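Local coordinates for nudix Hydrolase, RenU (Mycolicibacterium smegmatis, PDB 6UUF), which is a hydrolase of the Nudix family that uses magnesium and probably acts on NADH or related nucleoside diphosphate derivatives, at residues Val92-Val97 and Trp105-Val110; Gly35-Leu40 and Val132-Val137; Gly51-Leu56 and Pro141-Phe146; Ala77-Pro82 and Leu118-Asn123; Arg29-Gly34 and Ile160-Arg165. The protein carries 3 engineered substitutions. All coordinates share one frame; numbering follows the deposited sequence.

Interaction 1: residues Val92-Val97 and Trp105-Val110; sequences VVTAEV and WTYTTV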
# COMPACT_ATOMS: atom_id res chain seq x y z
N VAL A 92 5.96 -3.47 -7.15
CA VAL A 92 5.65 -2.70 -8.39
C VAL A 92 5.76 -1.18 -8.13
O VAL A 92 5.10 -0.62 -7.23
CB VAL A 92 4.21 -2.97 -8.84
CG1 VAL A 92 3.99 -2.41 -10.25
CG2 VAL A 92 3.92 -4.46 -8.81
N VAL A 93 6.58 -0.50 -8.92
CA VAL A 93 6.69 0.94 -8.85
C VAL A 93 5.42 1.48 -9.51
O VAL A 93 5.28 1.38 -10.71
CB VAL A 93 7.95 1.45 -9.55
CG1 VAL A 93 8.04 2.96 -9.46
CG2 VAL A 93 9.19 0.87 -8.90
N THR A 94 4.53 2.04 -8.68
CA THR A 94 3.22 2.55 -9.10
C THR A 94 3.18 4.06 -9.28
O THR A 94 2.18 4.58 -9.72
CB THR A 94 2.11 2.11 -8.12
OG1 THR A 94 2.58 2.18 -6.77
CG2 THR A 94 1.75 0.66 -8.36
N ALA A 95 4.27 4.76 -8.94
CA ALA A 95 4.38 6.19 -9.16
C ALA A 95 5.85 6.62 -9.12
O ALA A 95 6.61 6.17 -8.27
CB ALA A 95 3.56 6.97 -8.14
N GLU A 96 6.21 7.50 -10.04
CA GLU A 96 7.58 7.91 -10.26
C GLU A 96 7.58 9.38 -10.67
O GLU A 96 6.89 9.76 -11.65
CB GLU A 96 8.12 7.06 -11.40
CG GLU A 96 9.60 7.16 -11.61
CD GLU A 96 10.06 6.17 -12.66
OE1 GLU A 96 9.50 6.20 -13.79
OE2 GLU A 96 10.96 5.36 -12.35
N VAL A 97 8.32 10.20 -9.93
CA VAL A 97 8.28 11.64 -10.16
C VAL A 97 9.68 12.12 -10.30
O VAL A 97 10.51 11.85 -9.44
CB VAL A 97 7.58 12.42 -9.04
CG1 VAL A 97 7.62 13.90 -9.30
CG2 VAL A 97 6.12 12.02 -8.96
N TRP A 105 11.28 10.71 -6.65
CA TRP A 105 10.35 10.24 -5.67
C TRP A 105 9.58 9.10 -6.29
O TRP A 105 9.11 9.21 -7.42
CB TRP A 105 9.39 11.35 -5.26
CG TRP A 105 8.63 11.01 -4.08
CD1 TRP A 105 9.01 11.19 -2.78
CD2 TRP A 105 7.37 10.36 -4.04
NE1 TRP A 105 8.03 10.76 -1.93
CE2 TRP A 105 7.01 10.24 -2.68
CE3 TRP A 105 6.48 9.93 -5.02
CZ2 TRP A 105 5.82 9.68 -2.28
CZ3 TRP A 105 5.31 9.37 -4.63
CH2 TRP A 105 4.99 9.24 -3.26
N THR A 106 9.42 8.03 -5.54
CA THR A 106 8.57 6.95 -6.02
C THR A 106 7.67 6.44 -4.92
O THR A 106 7.95 6.60 -3.69
CB THR A 106 9.45 5.76 -6.47
OG1 THR A 106 10.28 5.40 -5.37
CG2 THR A 106 10.30 6.12 -7.65
N TYR A 107 6.62 5.79 -5.37
CA TYR A 107 5.76 4.99 -4.54
C TYR A 107 5.86 3.57 -5.07
O TYR A 107 5.59 3.34 -6.28
CB TYR A 107 4.28 5.44 -4.64
CG TYR A 107 3.40 4.74 -3.64
CD1 TYR A 107 2.91 3.46 -3.87
CD2 TYR A 107 3.02 5.36 -2.46
CE1 TYR A 107 2.12 2.81 -2.94
CE2 TYR A 107 2.18 4.74 -1.54
CZ TYR A 107 1.75 3.46 -1.79
OH TYR A 107 0.95 2.87 -0.86
N THR A 108 6.11 2.64 -4.14
CA THR A 108 6.26 1.25 -4.44
C THR A 108 5.19 0.45 -3.74
O THR A 108 5.09 0.44 -2.50
CB THR A 108 7.63 0.73 -4.03
OG1 THR A 108 8.65 1.44 -4.72
CG2 THR A 108 7.79 -0.75 -4.36
N THR A 109 4.41 -0.28 -4.53
CA THR A 109 3.41 -1.20 -4.02
C THR A 109 4.06 -2.55 -3.82
O THR A 109 4.69 -3.12 -4.74
CB THR A 109 2.18 -1.32 -4.97
OG1 THR A 109 1.54 -0.05 -5.06
CG2 THR A 109 1.19 -2.33 -4.44
N VAL A 110 3.90 -3.08 -2.61
CA VAL A 110 4.48 -4.33 -2.25
C VAL A 110 3.29 -5.28 -2.12
O VAL A 110 2.45 -5.13 -1.20
CB VAL A 110 5.28 -4.17 -0.94
CG1 VAL A 110 5.86 -5.49 -0.43
CG2 VAL A 110 6.42 -3.18 -1.15

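Interaction 2: residues Gly35-Leu40 and Val132-Val137; sequences GAAAVL and VLEDQV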
# COMPACT_ATOMS: atom_id res chain seq x y z
N GLY A 35 -13.34 -18.49 -1.90
CA GLY A 35 -12.17 -18.91 -2.67
C GLY A 35 -11.59 -17.75 -3.44
O GLY A 35 -10.44 -17.79 -3.84
N ALA A 36 -12.40 -16.70 -3.65
CA ALA A 36 -11.93 -15.48 -4.31
C ALA A 36 -10.98 -14.67 -3.41
O ALA A 36 -10.94 -14.83 -2.17
CB ALA A 36 -13.12 -14.62 -4.71
N ALA A 37 -10.26 -13.77 -4.04
CA ALA A 37 -9.26 -12.99 -3.37
C ALA A 37 -9.82 -11.67 -2.77
O ALA A 37 -10.49 -10.91 -3.46
CB ALA A 37 -8.16 -12.68 -4.35
N ALA A 38 -9.51 -11.40 -1.50
CA ALA A 38 -9.70 -10.07 -0.93
C ALA A 38 -8.39 -9.31 -0.70
O ALA A 38 -7.36 -9.91 -0.53
CB ALA A 38 -10.49 -10.14 0.38
N VAL A 39 -8.47 -7.98 -0.67
CA VAL A 39 -7.33 -7.15 -0.30
C VAL A 39 -7.66 -6.26 0.90
O VAL A 39 -8.81 -5.87 1.13
CB VAL A 39 -6.76 -6.34 -1.51
CG1 VAL A 39 -6.41 -7.30 -2.65
CG2 VAL A 39 -7.72 -5.32 -2.00
N LEU A 40 -6.64 -5.94 1.68
CA LEU A 40 -6.86 -5.21 2.91
C LEU A 40 -6.71 -3.76 2.62
O LEU A 40 -5.64 -3.34 2.23
CB LEU A 40 -5.87 -5.65 3.98
CG LEU A 40 -5.96 -4.82 5.26
CD1 LEU A 40 -7.30 -5.08 5.92
CD2 LEU A 40 -4.83 -5.13 6.20
N VAL A 132 -11.55 -6.32 1.31
CA VAL A 132 -12.46 -5.95 0.19
C VAL A 132 -12.19 -6.89 -0.97
O VAL A 132 -11.06 -7.07 -1.39
CB VAL A 132 -12.21 -4.51 -0.28
CG1 VAL A 132 -13.04 -4.14 -1.52
CG2 VAL A 132 -12.51 -3.55 0.86
N LEU A 133 -13.22 -7.54 -1.48
CA LEU A 133 -13.02 -8.39 -2.66
C LEU A 133 -12.34 -7.58 -3.77
O LEU A 133 -12.71 -6.44 -3.98
CB LEU A 133 -14.34 -8.99 -3.15
CG LEU A 133 -14.90 -10.07 -2.23
CD1 LEU A 133 -16.35 -10.38 -2.58
CD2 LEU A 133 -14.06 -11.32 -2.27
N GLU A 134 -11.31 -8.17 -4.39
CA GLU A 134 -10.59 -7.54 -5.49
C GLU A 134 -11.47 -6.90 -6.56
O GLU A 134 -11.19 -5.80 -7.00
CB GLU A 134 -9.72 -8.57 -6.19
CG GLU A 134 -8.40 -8.86 -5.54
CD GLU A 134 -7.45 -9.60 -6.49
OE1 GLU A 134 -7.81 -10.74 -6.90
OE2 GLU A 134 -6.37 -9.02 -6.84
N ASP A 135 -12.51 -7.60 -6.97
CA ASP A 135 -13.50 -7.08 -7.95
C ASP A 135 -14.29 -5.88 -7.46
O ASP A 135 -14.91 -5.16 -8.27
CB ASP A 135 -14.51 -8.17 -8.35
CG ASP A 135 -13.90 -9.27 -9.22
OD1 ASP A 135 -13.12 -8.98 -10.16
OD2 ASP A 135 -14.21 -10.46 -8.99
N GLN A 136 -14.35 -5.70 -6.13
CA GLN A 136 -15.11 -4.59 -5.54
C GLN A 136 -14.28 -3.41 -5.07
O GLN A 136 -14.85 -2.37 -4.70
CB GLN A 136 -15.98 -5.12 -4.41
CG GLN A 136 -16.96 -6.16 -4.94
CD GLN A 136 -18.15 -6.33 -4.05
OE1 GLN A 136 -19.27 -6.13 -4.51
NE2 GLN A 136 -17.91 -6.68 -2.76
N VAL A 137 -12.94 -3.52 -5.15
CA VAL A 137 -12.06 -2.41 -4.74
C VAL A 137 -12.40 -1.10 -5.45
O VAL A 137 -12.53 -0.07 -4.80
CB VAL A 137 -10.56 -2.79 -4.92
CG1 VAL A 137 -9.65 -1.55 -4.86
CG2 VAL A 137 -10.16 -3.81 -3.85

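Interaction 3: residues Gly51-Leu56 and Pro141-Phe146; sequences GGTWAL and PLHPGF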
# COMPACT_ATOMS: atom_id res chain seq x y z
N GLY A 51 -7.78 12.13 3.63
CA GLY A 51 -8.78 11.54 4.53
C GLY A 51 -10.16 11.48 3.89
O GLY A 51 -10.55 12.40 3.17
N GLY A 52 -10.89 10.39 4.15
CA GLY A 52 -12.15 10.08 3.45
C GLY A 52 -12.02 9.08 2.30
O GLY A 52 -13.02 8.58 1.77
N THR A 53 -10.79 8.77 1.89
CA THR A 53 -10.60 7.81 0.78
C THR A 53 -9.93 6.56 1.27
O THR A 53 -9.42 6.52 2.39
CB THR A 53 -9.78 8.42 -0.35
OG1 THR A 53 -8.48 8.75 0.15
CG2 THR A 53 -10.47 9.68 -0.92
N TRP A 54 -9.91 5.56 0.40
CA TRP A 54 -9.33 4.24 0.68
C TRP A 54 -8.02 4.09 -0.06
O TRP A 54 -7.90 4.49 -1.22
CB TRP A 54 -10.29 3.13 0.23
CG TRP A 54 -11.55 3.08 1.00
CD1 TRP A 54 -12.69 3.82 0.78
CD2 TRP A 54 -11.80 2.30 2.16
NE1 TRP A 54 -13.64 3.50 1.72
CE2 TRP A 54 -13.12 2.57 2.58
CE3 TRP A 54 -11.03 1.39 2.89
CZ2 TRP A 54 -13.70 1.95 3.68
CZ3 TRP A 54 -11.61 0.75 3.99
CH2 TRP A 54 -12.93 1.04 4.38
N ALA A 55 -7.03 3.50 0.60
CA ALA A 55 -5.72 3.25 -0.06
C ALA A 55 -5.04 2.13 0.68
O ALA A 55 -5.70 1.46 1.49
CB ALA A 55 -4.87 4.51 -0.08
N LEU A 56 -3.76 1.90 0.40
CA LEU A 56 -3.02 0.82 1.06
C LEU A 56 -2.40 1.39 2.30
O LEU A 56 -2.04 2.56 2.29
CB LEU A 56 -1.97 0.27 0.16
CG LEU A 56 -2.44 -0.12 -1.25
CD1 LEU A 56 -1.25 -0.48 -2.11
CD2 LEU A 56 -3.43 -1.27 -1.20
N PRO A 141 -14.51 4.88 -2.95
CA PRO A 141 -13.82 6.16 -3.17
C PRO A 141 -12.35 6.00 -2.84
O PRO A 141 -11.98 5.92 -1.67
CB PRO A 141 -14.54 7.12 -2.19
CG PRO A 141 -15.07 6.24 -1.10
CD PRO A 141 -15.30 4.88 -1.69
N LEU A 142 -11.54 5.87 -3.87
CA LEU A 142 -10.14 5.52 -3.71
C LEU A 142 -9.28 6.77 -3.64
O LEU A 142 -9.59 7.80 -4.26
CB LEU A 142 -9.65 4.63 -4.86
CG LEU A 142 -10.27 3.24 -4.99
CD1 LEU A 142 -9.65 2.46 -6.14
CD2 LEU A 142 -10.16 2.45 -3.69
N HIS A 143 -8.18 6.67 -2.90
CA HIS A 143 -7.13 7.67 -2.98
C HIS A 143 -6.77 7.85 -4.48
O HIS A 143 -6.54 6.87 -5.17
CB HIS A 143 -5.91 7.20 -2.17
CG HIS A 143 -4.80 8.19 -2.15
ND1 HIS A 143 -4.02 8.46 -3.24
CD2 HIS A 143 -4.38 9.03 -1.18
CE1 HIS A 143 -3.14 9.39 -2.95
NE2 HIS A 143 -3.35 9.77 -1.70
N PRO A 144 -6.76 9.09 -5.01
CA PRO A 144 -6.61 9.25 -6.47
C PRO A 144 -5.32 8.68 -7.06
O PRO A 144 -5.32 8.36 -8.24
CB PRO A 144 -6.63 10.77 -6.68
CG PRO A 144 -6.45 11.37 -5.33
CD PRO A 144 -7.04 10.37 -4.35
N GLY A 145 -4.23 8.69 -6.29
CA GLY A 145 -2.97 7.98 -6.64
C GLY A 145 -3.10 6.47 -6.76
O GLY A 145 -2.70 5.85 -7.75
N PHE A 146 -3.72 5.87 -5.76
CA PHE A 146 -4.05 4.47 -5.80
C PHE A 146 -4.99 4.12 -6.97
O PHE A 146 -4.74 3.19 -7.71
CB PHE A 146 -4.69 4.09 -4.48
CG PHE A 146 -4.99 2.67 -4.37
CD1 PHE A 146 -4.01 1.72 -4.60
CD2 PHE A 146 -6.27 2.25 -4.03
CE1 PHE A 146 -4.28 0.37 -4.46
CE2 PHE A 146 -6.55 0.89 -3.89
CZ PHE A 146 -5.56 -0.06 -4.12

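Interaction 4: residues Ala77-Pro82 and Leu118-Asn123; sequences AAAGLP and LHTVPN. Engineered in segment 77-82: Ala77 (natural residue Glu), Ala78 (natural residue Glu).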
# COMPACT_ATOMS: atom_id res chain seq x y z
N ALA A 77 2.32 -1.02 11.92
CA ALA A 77 1.95 0.22 12.65
C ALA A 77 0.46 0.60 12.55
O ALA A 77 -0.17 0.99 13.55
CB ALA A 77 2.81 1.39 12.20
N ALA A 78 -0.11 0.41 11.36
CA ALA A 78 -1.48 0.78 11.08
C ALA A 78 -2.49 -0.27 11.47
O ALA A 78 -3.62 0.08 11.76
CB ALA A 78 -1.64 1.10 9.60
N ALA A 79 -2.12 -1.55 11.45
CA ALA A 79 -3.09 -2.64 11.60
C ALA A 79 -2.71 -3.73 12.59
O ALA A 79 -3.54 -4.61 12.84
CB ALA A 79 -3.37 -3.26 10.24
N GLY A 80 -1.51 -3.67 13.17
CA GLY A 80 -1.05 -4.68 14.12
C GLY A 80 -0.71 -6.01 13.48
O GLY A 80 -0.61 -7.02 14.18
N LEU A 81 -0.51 -6.05 12.17
CA LEU A 81 -0.26 -7.31 11.49
C LEU A 81 1.14 -7.79 11.81
O LEU A 81 2.09 -7.02 11.65
CB LEU A 81 -0.37 -7.14 9.98
CG LEU A 81 -1.71 -6.62 9.44
CD1 LEU A 81 -1.67 -6.56 7.92
CD2 LEU A 81 -2.85 -7.48 9.93
N PRO A 82 1.30 -9.07 12.24
CA PRO A 82 2.67 -9.56 12.39
C PRO A 82 3.25 -9.99 11.06
O PRO A 82 2.57 -10.67 10.27
CB PRO A 82 2.54 -10.77 13.33
CG PRO A 82 1.11 -10.84 13.72
CD PRO A 82 0.32 -10.05 12.73
N LEU A 118 -6.93 -11.71 7.93
CA LEU A 118 -6.40 -11.49 9.29
C LEU A 118 -7.22 -10.49 10.09
O LEU A 118 -7.78 -9.53 9.52
CB LEU A 118 -4.93 -11.00 9.23
CG LEU A 118 -3.95 -11.87 8.47
CD1 LEU A 118 -2.53 -11.32 8.50
CD2 LEU A 118 -4.00 -13.28 9.05
N HIS A 119 -7.27 -10.71 11.41
CA HIS A 119 -7.76 -9.73 12.39
C HIS A 119 -6.75 -8.60 12.52
O HIS A 119 -5.53 -8.83 12.59
CB HIS A 119 -7.94 -10.36 13.78
CG HIS A 119 -8.42 -9.38 14.82
ND1 HIS A 119 -7.57 -8.70 15.66
CD2 HIS A 119 -9.67 -8.95 15.13
CE1 HIS A 119 -8.27 -7.91 16.46
NE2 HIS A 119 -9.55 -8.04 16.15
N THR A 120 -7.26 -7.38 12.55
CA THR A 120 -6.44 -6.17 12.55
C THR A 120 -6.79 -5.43 13.85
O THR A 120 -7.91 -5.56 14.36
CB THR A 120 -6.73 -5.27 11.30
OG1 THR A 120 -8.08 -4.86 11.30
CG2 THR A 120 -6.55 -6.04 10.03
N VAL A 121 -5.82 -4.70 14.39
CA VAL A 121 -6.05 -3.73 15.44
C VAL A 121 -5.74 -2.35 14.85
O VAL A 121 -4.57 -2.06 14.61
CB VAL A 121 -5.17 -4.00 16.69
CG1 VAL A 121 -5.53 -3.03 17.83
CG2 VAL A 121 -5.34 -5.45 17.13
N PRO A 122 -6.79 -1.51 14.59
CA PRO A 122 -6.51 -0.20 13.98
C PRO A 122 -5.76 0.75 14.92
O PRO A 122 -5.93 0.70 16.15
CB PRO A 122 -7.91 0.33 13.60
CG PRO A 122 -8.85 -0.39 14.50
CD PRO A 122 -8.23 -1.73 14.80
N ASN A 123 -4.88 1.54 14.33
CA ASN A 123 -4.10 2.54 15.04
C ASN A 123 -3.69 3.61 14.01
O ASN A 123 -3.98 3.47 12.82
CB ASN A 123 -2.87 1.86 15.65
CG ASN A 123 -2.35 2.59 16.88
OD1 ASN A 123 -2.96 3.55 17.37
ND2 ASN A 123 -1.21 2.13 17.39

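Interaction 5: residues Arg29-Gly34 and Ile160-Arg165; sequences RAPMPG and IPLLNR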
# COMPACT_ATOMS: atom_id res chain seq x y z
N ARG A 29 -3.07 -9.63 0.11
CA ARG A 29 -4.15 -10.45 -0.45
C ARG A 29 -4.47 -11.60 0.45
O ARG A 29 -3.56 -12.16 1.08
CB ARG A 29 -3.80 -10.99 -1.82
CG ARG A 29 -3.31 -9.90 -2.79
CD ARG A 29 -2.95 -10.51 -4.14
NE ARG A 29 -1.87 -11.52 -4.06
CZ ARG A 29 -1.47 -12.27 -5.09
NH1 ARG A 29 -2.05 -12.16 -6.30
NH2 ARG A 29 -0.50 -13.14 -4.90
N ALA A 30 -5.76 -11.93 0.54
CA ALA A 30 -6.20 -13.15 1.26
C ALA A 30 -7.36 -13.86 0.57
O ALA A 30 -8.23 -13.23 0.01
CB ALA A 30 -6.55 -12.86 2.72
N PRO A 31 -7.34 -15.20 0.62
CA PRO A 31 -8.44 -15.95 0.01
C PRO A 31 -9.66 -15.88 0.90
O PRO A 31 -9.53 -15.89 2.13
CB PRO A 31 -7.91 -17.38 -0.06
CG PRO A 31 -6.76 -17.44 0.89
CD PRO A 31 -6.47 -16.08 1.42
N MET A 32 -10.83 -15.81 0.30
CA MET A 32 -12.06 -15.93 1.08
C MET A 32 -12.49 -17.40 1.19
O MET A 32 -12.06 -18.22 0.36
CB MET A 32 -13.13 -15.07 0.42
CG MET A 32 -12.82 -13.59 0.46
SD MET A 32 -12.60 -13.08 2.17
CE MET A 32 -13.48 -11.53 2.27
N PRO A 33 -13.31 -17.76 2.21
CA PRO A 33 -13.81 -19.16 2.17
C PRO A 33 -14.45 -19.48 0.80
O PRO A 33 -14.19 -20.54 0.23
CB PRO A 33 -14.82 -19.21 3.33
CG PRO A 33 -14.34 -18.16 4.28
CD PRO A 33 -13.76 -17.06 3.43
N GLY A 34 -15.19 -18.51 0.25
CA GLY A 34 -15.63 -18.53 -1.15
C GLY A 34 -14.57 -18.93 -2.15
O GLY A 34 -14.85 -19.61 -3.13
N ILE A 160 0.25 -13.50 -10.56
CA ILE A 160 0.78 -14.29 -9.45
C ILE A 160 -0.35 -14.74 -8.57
O ILE A 160 -0.76 -14.01 -7.70
CB ILE A 160 1.82 -13.55 -8.56
CG1 ILE A 160 1.53 -12.05 -8.46
CG2 ILE A 160 3.23 -13.76 -9.09
CD1 ILE A 160 2.51 -11.30 -7.59
N PRO A 161 -0.87 -15.97 -8.77
CA PRO A 161 -1.92 -16.45 -7.85
C PRO A 161 -1.42 -16.68 -6.44
O PRO A 161 -0.23 -16.90 -6.22
CB PRO A 161 -2.32 -17.78 -8.47
CG PRO A 161 -1.12 -18.18 -9.29
CD PRO A 161 -0.67 -16.90 -9.89
N LEU A 162 -2.36 -16.64 -5.49
CA LEU A 162 -2.01 -16.80 -4.09
C LEU A 162 -1.38 -18.15 -3.89
O LEU A 162 -1.67 -19.08 -4.61
CB LEU A 162 -3.22 -16.66 -3.16
CG LEU A 162 -3.60 -15.25 -2.71
CD1 LEU A 162 -4.22 -14.48 -3.87
CD2 LEU A 162 -4.56 -15.29 -1.54
N LEU A 163 -0.55 -18.23 -2.87
CA LEU A 163 0.14 -19.45 -2.49
C LEU A 163 -0.76 -20.44 -1.78
O LEU A 163 -1.89 -20.12 -1.44
CB LEU A 163 1.29 -19.08 -1.56
CG LEU A 163 2.29 -18.14 -2.19
CD1 LEU A 163 3.46 -17.92 -1.24
CD2 LEU A 163 2.79 -18.70 -3.51
N ASN A 164 -0.23 -21.64 -1.57
CA ASN A 164 -0.74 -22.55 -0.53
C ASN A 164 0.41 -23.37 0.06
O ASN A 164 1.58 -23.20 -0.31
CB ASN A 164 -1.86 -23.45 -1.08
CG ASN A 164 -1.64 -23.82 -2.53
OD1 ASN A 164 -1.81 -22.98 -3.41
ND2 ASN A 164 -1.24 -25.08 -2.78
N ARG A 165 0.05 -24.20 1.04
CA ARG A 165 0.93 -25.23 1.61
C ARG A 165 2.29 -24.73 2.12
O ARG A 165 2.35 -23.93 3.07
CB ARG A 165 1.13 -26.35 0.59
CG ARG A 165 -0.16 -26.89 -0.05
CD ARG A 165 0.12 -28.09 -0.93
NE ARG A 165 0.69 -29.16 -0.10
CZ ARG A 165 1.46 -30.17 -0.52
NH1 ARG A 165 1.93 -31.06 0.36
NH2 ARG A 165 1.79 -30.29 -1.80

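Interaction 1: residues Val92-Val97 and Trp105-Val110
The carbonyl oxygen Tyr107 O is gripped by two successive amides of the facing strand, Thr94 N at 2.9 Å and Ala95 N at 3.3 Å. This doubling of donors is the signature of a classic beta bulge, set here in the antiparallel hairpin of strands 87-98 and 104-113, and it illustrates how a strand takes in an extra residue without giving up its pairing. Ala95 N reaches a lone pair of Tyr107 O in the carbonyl plane, whereas Thr94 N approaches nearly along the C=O axis. Before the bulge Val92 pairs with Thr109 and Val93 with Thr108; beyond it the register has slipped by one, and Ala95 faces Tyr107. Regular bonds flank the irregularity, among them Val92 N to Thr109 O at 2.7 Å and Tyr107 N to Ala95 O at 2.9 Å.

Thr94 OG1 stands between the backbone N and the carbonyl carbon (chi1 40°), and is hydrogen-bonded to Thr109 OG1 at 3.0 Å. The same oxygen sits at the edge of the Tyr107 ring, 3.2 Å from CD1. Leu153 of helix 144-158 packs against both threonines, while the Trp105 indole is tied through NE1 to Trp18 O. On the other face of the sheet Glu96 and Thr106 lie side by side, pointing the same way, with Glu96 CG 4.2 Å from Thr106 CG2.

Interaction 2: residues Gly35-Leu40 and Val132-Val137
In Val39 CG1 lies anti to the carbonyl carbon (chi1 -55°), which leaves CG2 between the backbone N and the carbonyl carbon. This second methyl meets Val137, with Val39 CG2 to Val137 CG2 at 3.4 Å, tighter than ordinary van der Waals contact. Glu134 likewise has CG anti to the carbonyl carbon (chi1 -82°) and runs on extended toward Ala37 and Val39. Its CG touches Val39 CG1 at 3.8 Å, the two side chains crossing at about a right angle, and its OE1 rests 3.2 Å from Ala37 CB.

The backbones exemplify a short antiparallel strand pair that gives way to a turn. Val39 and Val132 form the hydrogen-bonded pair, with Val39 N to Val132 O and Val132 N to Val39 O both at 2.8 Å; Ala38 and Leu133 form the non-hydrogen-bonded pair beside it. Glu134 N then gives a virtually straight bond to Ala37 O (3.0 Å, 179°). Past this point the chain turns, with Gln136 N bonding back to Leu133 O, and returns Val137 to Val39. Strand 126-133 is thus joined to strand 37-44 in the Nudix sheet, and Phe146 and Trp150 of helix 144-158 pack on Val137.

An alanine at Glu134 would probably open a gap beside Val39 CG1 and leave Thr157 OG1 without its weak carboxylate partner. The aliphatic part of Glu134 packs on Val39, OE1 lies against a methyl that offers it no hydrogen bond, and OE2 has a weak bond to Thr157 OG1, which leaves the backbone bonds as the main hold.

Interaction 3: residues Gly51-Leu56 and Pro141-Phe146
Pro141 O lies at the edge of the Trp54 indole, in its plane and 3.3 Å from Trp54 CD1, and the two side chains run side by side, Pro141 CD 3.7 Å from Trp54 CD1. The Trp54 ring also meets that of His43, the planes inclined by about 35°. Leu142 CD2 lies at the edge of the Phe146 ring, in its plane, while the Leu56 and Phe146 side chains cross at about a right angle, Leu56 CG lying 3.7 Å from Phe146 CE1. Over one face of the His143 imidazole stands Pro144 CD, displaced toward the rim.

A single backbone bridge joins the two segments. Trp54 N donates to Pro141 O at 2.9 Å, and His143 N returns a nearly straight bond to Trp54 O (2.8 Å, 178°). His143 is also the N-cap of helix 144-158, its ND1 accepting a weak bond from Gly145 N, and its CB packs 3.6 Å from Ala55 CB. Thr53 OG1 is satisfied by Gln50 O.

Phe146 holds CG anti to its backbone N (chi1 -176°); an alanine here would probably open a gap beside Leu56 and Leu142 CD2. The principle illustrated is of a helix start stitched to a strand by its capping residue. In the Nudix fold, helices pack against a central mixed sheet, and here strand 54-60, which leads toward the Nudix-box helix 67-79, receives the start of helix 144-158.

Interaction 4: residues Ala77-Pro82 and Leu118-Asn123
Val121 N donates a backbone hydrogen bond to Ala79 O at 2.8 Å, and Asn123 N one to Ala78 O at 3.2 Å. Both donors stand well above the plane of the carbonyl they reach, by 45° and 44°. Ala78 O has a second donor in Ser126 OG. Weaker CA-H...O contacts accompany these bonds, Thr120 CA lying 3.3 Å from Ala79 O, and Asn123 CB touches Ala77 O at 3.5 Å.

The pattern shows how carbonyls near the C-terminal end of a helix can be taken up by a passing loop. Helix 67-79 is the helix of the Nudix box, and the Gly-Leu pair that closes the family motif falls at Gly80 and Leu81. Gly80 leaves the helical path with positive phi (72°). Ala77 and Ala78 are engineered; both are naturally glutamates, which the box in related enzymes uses to bind metal.

Apolar contacts form the third group. Leu81 and Thr120 lie side by side, pointing the same way, with Leu81 CD2 4.0 Å from Thr120 CG2. The same leucine methyl meets Leu118 CD1 at 4.1 Å. Ala79 CB faces Thr120 CB at 4.1 Å, and Leu129 of strand 126-133 touches both residues.

Interaction 5: residues Arg29-Gly34 and Ile160-Arg165
Two hydrogen bonds from Arg29 converge on one acceptor, Ile160 O, with NH1 at 2.7 Å and NH2 at 2.9 Å. This end-on, two-nitrogen grip joins strand 23-31 of the Nudix sheet to the tail that follows helix 144-158, an example of an arginine holding a C-terminal tail through a backbone carbonyl. The oxygen lies in the guanidinium plane, and the NH1 bond runs nearly straight out from its C=O.

The charge of Arg29 has its own mate: NE forms a salt bridge with Asp113 OD1, so that three nitrogens of the group are engaged and its rotation is fixed. The chain bends at chi3 (-60°), which turns NE away from the extended course of the earlier carbons. Arg89 NH1 lies close to Arg29 NH2. Their repulsion is probably eased by the acceptors around them, Asp113 for Arg29 and Pro161 O for Arg89.

Apolar contact comes from Leu162, which slides past Arg29 in the opposite direction. Its CD1 sits over the centre of one guanidinium face, 3.7 Å from Arg29 CZ. Its other methyl, CD2, meets Pro31, 3.5 Å from N and 3.6 Å from CD.

From the N terminus, interaction 5 opens first, at residues 29-34, and closes last, at the C-terminal tail, so that its loop encloses all the others. Interactions 2 and 3 open next, on strands 37-44 and 54-60, and cross: residues 132-137 return to the first strand before 141-146 reach the second. Val137 packs against Leu142 and Phe146 where they touch. Interaction 4 is nested inside both, tying the end of helix 67-79 to the loop before strand 126-133, and the hairpin of interaction 1 is nested within it. Interactions 1, 2, 3 and 5 all reach the mixed sheet; Leu56 meets Thr109 and Tyr107 between interactions 1 and 3.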